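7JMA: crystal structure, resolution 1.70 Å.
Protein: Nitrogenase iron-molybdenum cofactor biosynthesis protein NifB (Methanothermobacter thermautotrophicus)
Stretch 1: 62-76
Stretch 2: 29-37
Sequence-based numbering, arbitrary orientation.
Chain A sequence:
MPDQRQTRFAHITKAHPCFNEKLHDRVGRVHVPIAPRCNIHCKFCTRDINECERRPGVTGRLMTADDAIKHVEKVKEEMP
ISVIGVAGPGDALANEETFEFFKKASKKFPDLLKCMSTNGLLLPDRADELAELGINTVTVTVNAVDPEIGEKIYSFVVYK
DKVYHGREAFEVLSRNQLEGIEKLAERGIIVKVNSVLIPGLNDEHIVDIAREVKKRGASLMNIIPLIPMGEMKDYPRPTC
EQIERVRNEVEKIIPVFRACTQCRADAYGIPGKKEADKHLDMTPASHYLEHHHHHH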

# COMPACT_ATOMS: atom_id res chain seq x y z
N LEU A 62 14.13 1.16 -14.50
CA LEU A 62 13.42 2.35 -14.05
C LEU A 62 13.04 3.23 -15.23
O LEU A 62 13.74 3.27 -16.23
CB LEU A 62 14.28 3.16 -13.07
CG LEU A 62 14.27 2.80 -11.58
CD1 LEU A 62 15.23 3.71 -10.83
CD2 LEU A 62 12.86 2.90 -10.99
N MET A 63 11.92 3.95 -15.11
CA MET A 63 11.48 4.87 -16.15
C MET A 63 11.36 6.28 -15.59
O MET A 63 11.11 6.48 -14.40
CB MET A 63 10.11 4.47 -16.73
CG MET A 63 10.00 3.04 -17.23
SD MET A 63 8.35 2.74 -17.91
CE MET A 63 8.43 1.01 -18.38
N THR A 64 11.56 7.25 -16.47
CA THR A 64 11.09 8.59 -16.19
C THR A 64 9.57 8.65 -16.35
O THR A 64 8.96 7.76 -16.94
CB THR A 64 11.75 9.61 -17.13
OG1 THR A 64 11.17 9.49 -18.43
CG2 THR A 64 13.25 9.34 -17.23
N ALA A 65 8.97 9.70 -15.80
CA ALA A 65 7.52 9.85 -15.94
C ALA A 65 7.11 9.92 -17.41
O ALA A 65 6.10 9.33 -17.81
CB ALA A 65 7.04 11.10 -15.19
N ASP A 66 7.90 10.61 -18.24
CA ASP A 66 7.55 10.72 -19.65
C ASP A 66 7.79 9.41 -20.39
O ASP A 66 7.03 9.07 -21.31
CB ASP A 66 8.33 11.86 -20.29
CG ASP A 66 7.74 13.22 -19.97
OD1 ASP A 66 6.56 13.46 -20.33
OD2 ASP A 66 8.44 14.05 -19.36
N ASP A 67 8.82 8.66 -20.01
CA ASP A 67 9.01 7.33 -20.59
C ASP A 67 7.88 6.38 -20.20
O ASP A 67 7.49 5.51 -20.99
CB ASP A 67 10.36 6.75 -20.17
N ALA A 68 7.34 6.54 -18.98
CA ALA A 68 6.23 5.70 -18.54
C ALA A 68 4.96 6.02 -19.32
O ALA A 68 4.19 5.11 -19.65
CB ALA A 68 6.01 5.88 -17.04
N ILE A 69 4.72 7.30 -19.61
CA ILE A 69 3.60 7.68 -20.47
C ILE A 69 3.71 7.01 -21.83
O ILE A 69 2.74 6.42 -22.35
CB ILE A 69 3.52 9.21 -20.61
CG1 ILE A 69 3.19 9.86 -19.27
CG2 ILE A 69 2.50 9.60 -21.69
CD1 ILE A 69 1.78 9.62 -18.78
N LYS A 70 4.89 7.09 -22.45
CA LYS A 70 5.08 6.49 -23.77
C LYS A 70 4.90 4.98 -23.71
O LYS A 70 4.34 4.38 -24.63
CB LYS A 70 6.46 6.84 -24.31
N HIS A 71 5.36 4.36 -22.63
CA HIS A 71 5.15 2.93 -22.43
C HIS A 71 3.66 2.60 -22.39
O HIS A 71 3.21 1.66 -23.06
CB HIS A 71 5.85 2.48 -21.14
CG HIS A 71 5.62 1.04 -20.79
ND1 HIS A 71 6.18 0.00 -21.50
CD2 HIS A 71 4.90 0.47 -19.80
CE1 HIS A 71 5.81 -1.15 -20.97
NE2 HIS A 71 5.03 -0.89 -19.94
N VAL A 72 2.87 3.36 -21.61
CA VAL A 72 1.44 3.07 -21.52
C VAL A 72 0.78 3.20 -22.88
O VAL A 72 -0.05 2.37 -23.28
CB VAL A 72 0.77 3.98 -20.47
CG1 VAL A 72 -0.74 3.82 -20.55
CG2 VAL A 72 1.26 3.64 -19.08
N GLU A 73 1.12 4.26 -23.63
CA GLU A 73 0.49 4.48 -24.93
C GLU A 73 0.87 3.38 -25.92
O GLU A 73 0.05 2.97 -26.74
CB GLU A 73 0.88 5.85 -25.49
N LYS A 74 2.11 2.89 -25.85
CA LYS A 74 2.48 1.78 -26.72
C LYS A 74 1.76 0.50 -26.30
O LYS A 74 1.26 -0.24 -27.16
CB LYS A 74 4.00 1.59 -26.73
N VAL A 75 1.65 0.26 -24.99
CA VAL A 75 0.95 -0.93 -24.52
C VAL A 75 -0.53 -0.85 -24.86
O VAL A 75 -1.15 -1.85 -25.26
CB VAL A 75 1.17 -1.12 -23.00
CG1 VAL A 75 0.32 -2.27 -22.49
CG2 VAL A 75 2.63 -1.38 -22.71
N LYS A 76 -1.13 0.34 -24.73
CA LYS A 76 -2.54 0.51 -25.07
C LYS A 76 -2.81 0.21 -26.54
O LYS A 76 -3.91 -0.23 -26.89
CB LYS A 76 -3.00 1.93 -24.74
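Stretch 2 29-37: RVHVPIAPR

Stretch 2 begins as an extended strand, with Arg29, Val30 and His31 at phi near -110° to -121° and psi near 125° to 132°. It runs almost opposite to the helix 65-76: their N-to-C directions differ by 158°, and the two axes approach to 9.8 Å. As the strand advances it therefore passes the helix from its C-terminal part back toward its start. Val30 lies nearest Val72 in the backbone register, Val32 nearest Ala68, Ile34 nearest Met63, and Pro33 nearest Leu62.

The alternation of an extended chain decides which side chains meet the helix. Val30 and Val32 point toward it, while His31, between them, points away. Their counterparts Ala68, His71, Val72 and Val75 follow the three- and four-residue spacing that gathers side chains on one side of a helix. Val30 fits among the last three: its CG2 lies 4.0 Å from Val75 CG1, its CG1 4.0 Å from His71 CD2 and 4.4 Å from Val72 CG2. A beta-branched residue suits this site, since it is at home in an extended chain and its two methyls branch directly from CB, giving a broad, short side chain.

At Val32 the surface dips. Ala68 offers a single methyl, and the CA atoms of Ala68 and Val32 are 6.0 Å apart, against 7.1 Å between those of Val72 and Val30. Val32 CB comes within 3.7 Å of Ala68 CB, and its CG1 lies 4.0 Å from Val72 CG2. The same small alanine also receives Ile34, whose CG2 is 3.8 Å from Ala68 CB. Ile34 CG2 also reaches the segment leading into the helix, 3.5 Å from Met63 O and 4.0 Å from Met63 CB.

Ahead of the helix's first turn, contact passes to the segment that leads into it. Thr64 caps the helix, its OG1 accepting from Asp67 N at 3.0 Å, and its CA-to-CB bond points away from stretch 2. Just before it, Met63 N donates a hydrogen bond to Pro33 O at 3.1 Å and 161°, the one hydrogen bond between the stretches. Proline has no backbone N-H to donate, but its carbonyl remains free to accept. The extended Met63 side chain carries its CE to 3.9 Å from Pro33 CD, laying a flexible thioether against a rigid ring. Leu62 covers the other end of the contact: its CD2 lies 3.2 Å from Pro33 O, and its CD1 rests 3.9 Å from Pro36 CB.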

# COMPACT_ATOMS: atom_id res chain seq x y z
N ARG A 29 -3.96 -4.37 -16.68
CA ARG A 29 -3.41 -3.41 -15.74
C ARG A 29 -1.93 -3.22 -16.03
O ARG A 29 -1.17 -4.19 -16.10
CB ARG A 29 -3.60 -3.89 -14.30
N VAL A 30 -1.51 -1.96 -16.21
CA VAL A 30 -0.11 -1.60 -16.42
C VAL A 30 0.42 -0.90 -15.18
O VAL A 30 -0.14 0.11 -14.75
CB VAL A 30 0.06 -0.69 -17.65
CG1 VAL A 30 1.53 -0.59 -18.02
CG2 VAL A 30 -0.75 -1.22 -18.80
N HIS A 31 1.51 -1.42 -14.62
CA HIS A 31 2.23 -0.74 -13.56
C HIS A 31 3.56 -0.25 -14.10
O HIS A 31 4.27 -1.00 -14.77
CB HIS A 31 2.44 -1.67 -12.36
CG HIS A 31 1.20 -1.90 -11.55
ND1 HIS A 31 0.25 -2.84 -11.91
CD2 HIS A 31 0.75 -1.31 -10.42
CE1 HIS A 31 -0.73 -2.82 -11.02
NE2 HIS A 31 -0.45 -1.90 -10.11
N VAL A 32 3.89 1.00 -13.84
CA VAL A 32 5.12 1.62 -14.33
C VAL A 32 6.10 1.76 -13.17
O VAL A 32 5.70 2.23 -12.10
CB VAL A 32 4.86 2.98 -15.00
CG1 VAL A 32 4.05 2.77 -16.28
CG2 VAL A 32 4.14 3.92 -14.06
N PRO A 33 7.40 1.38 -13.35
CA PRO A 33 8.37 1.47 -12.25
C PRO A 33 9.07 2.82 -12.20
O PRO A 33 10.17 2.99 -12.75
CB PRO A 33 9.37 0.35 -12.58
CG PRO A 33 9.39 0.32 -14.09
CD PRO A 33 7.97 0.73 -14.54
N ILE A 34 8.45 3.80 -11.54
CA ILE A 34 8.95 5.16 -11.54
C ILE A 34 9.22 5.68 -10.14
O ILE A 34 9.50 6.87 -9.97
CB ILE A 34 7.97 6.10 -12.26
CG1 ILE A 34 6.64 6.08 -11.52
CG2 ILE A 34 7.80 5.69 -13.72
CD1 ILE A 34 5.64 7.05 -12.06
N ALA A 35 9.12 4.82 -9.12
CA ALA A 35 9.16 5.27 -7.73
C ALA A 35 10.24 4.50 -6.98
O ALA A 35 9.95 3.60 -6.19
CB ALA A 35 7.78 5.11 -7.07
N PRO A 36 11.51 4.85 -7.20
CA PRO A 36 12.58 4.02 -6.61
C PRO A 36 12.72 4.16 -5.11
O PRO A 36 13.06 3.19 -4.43
CB PRO A 36 13.84 4.54 -7.33
CG PRO A 36 13.52 5.93 -7.70
CD PRO A 36 12.05 5.89 -8.08
N ARG A 37 12.51 5.35 -4.59
CA ARG A 37 12.82 5.62 -3.19
C ARG A 37 11.76 5.04 -2.28
O ARG A 37 10.55 5.24 -2.52
CB ARG A 37 12.93 7.11 -2.94
CG ARG A 37 13.44 7.44 -1.55
CD ARG A 37 13.94 8.87 -1.47
NE ARG A 37 12.91 9.82 -1.88
CZ ARG A 37 13.04 11.14 -1.78
NH1 ARG A 37 14.16 11.65 -1.28
NH2 ARG A 37 12.06 11.93 -2.17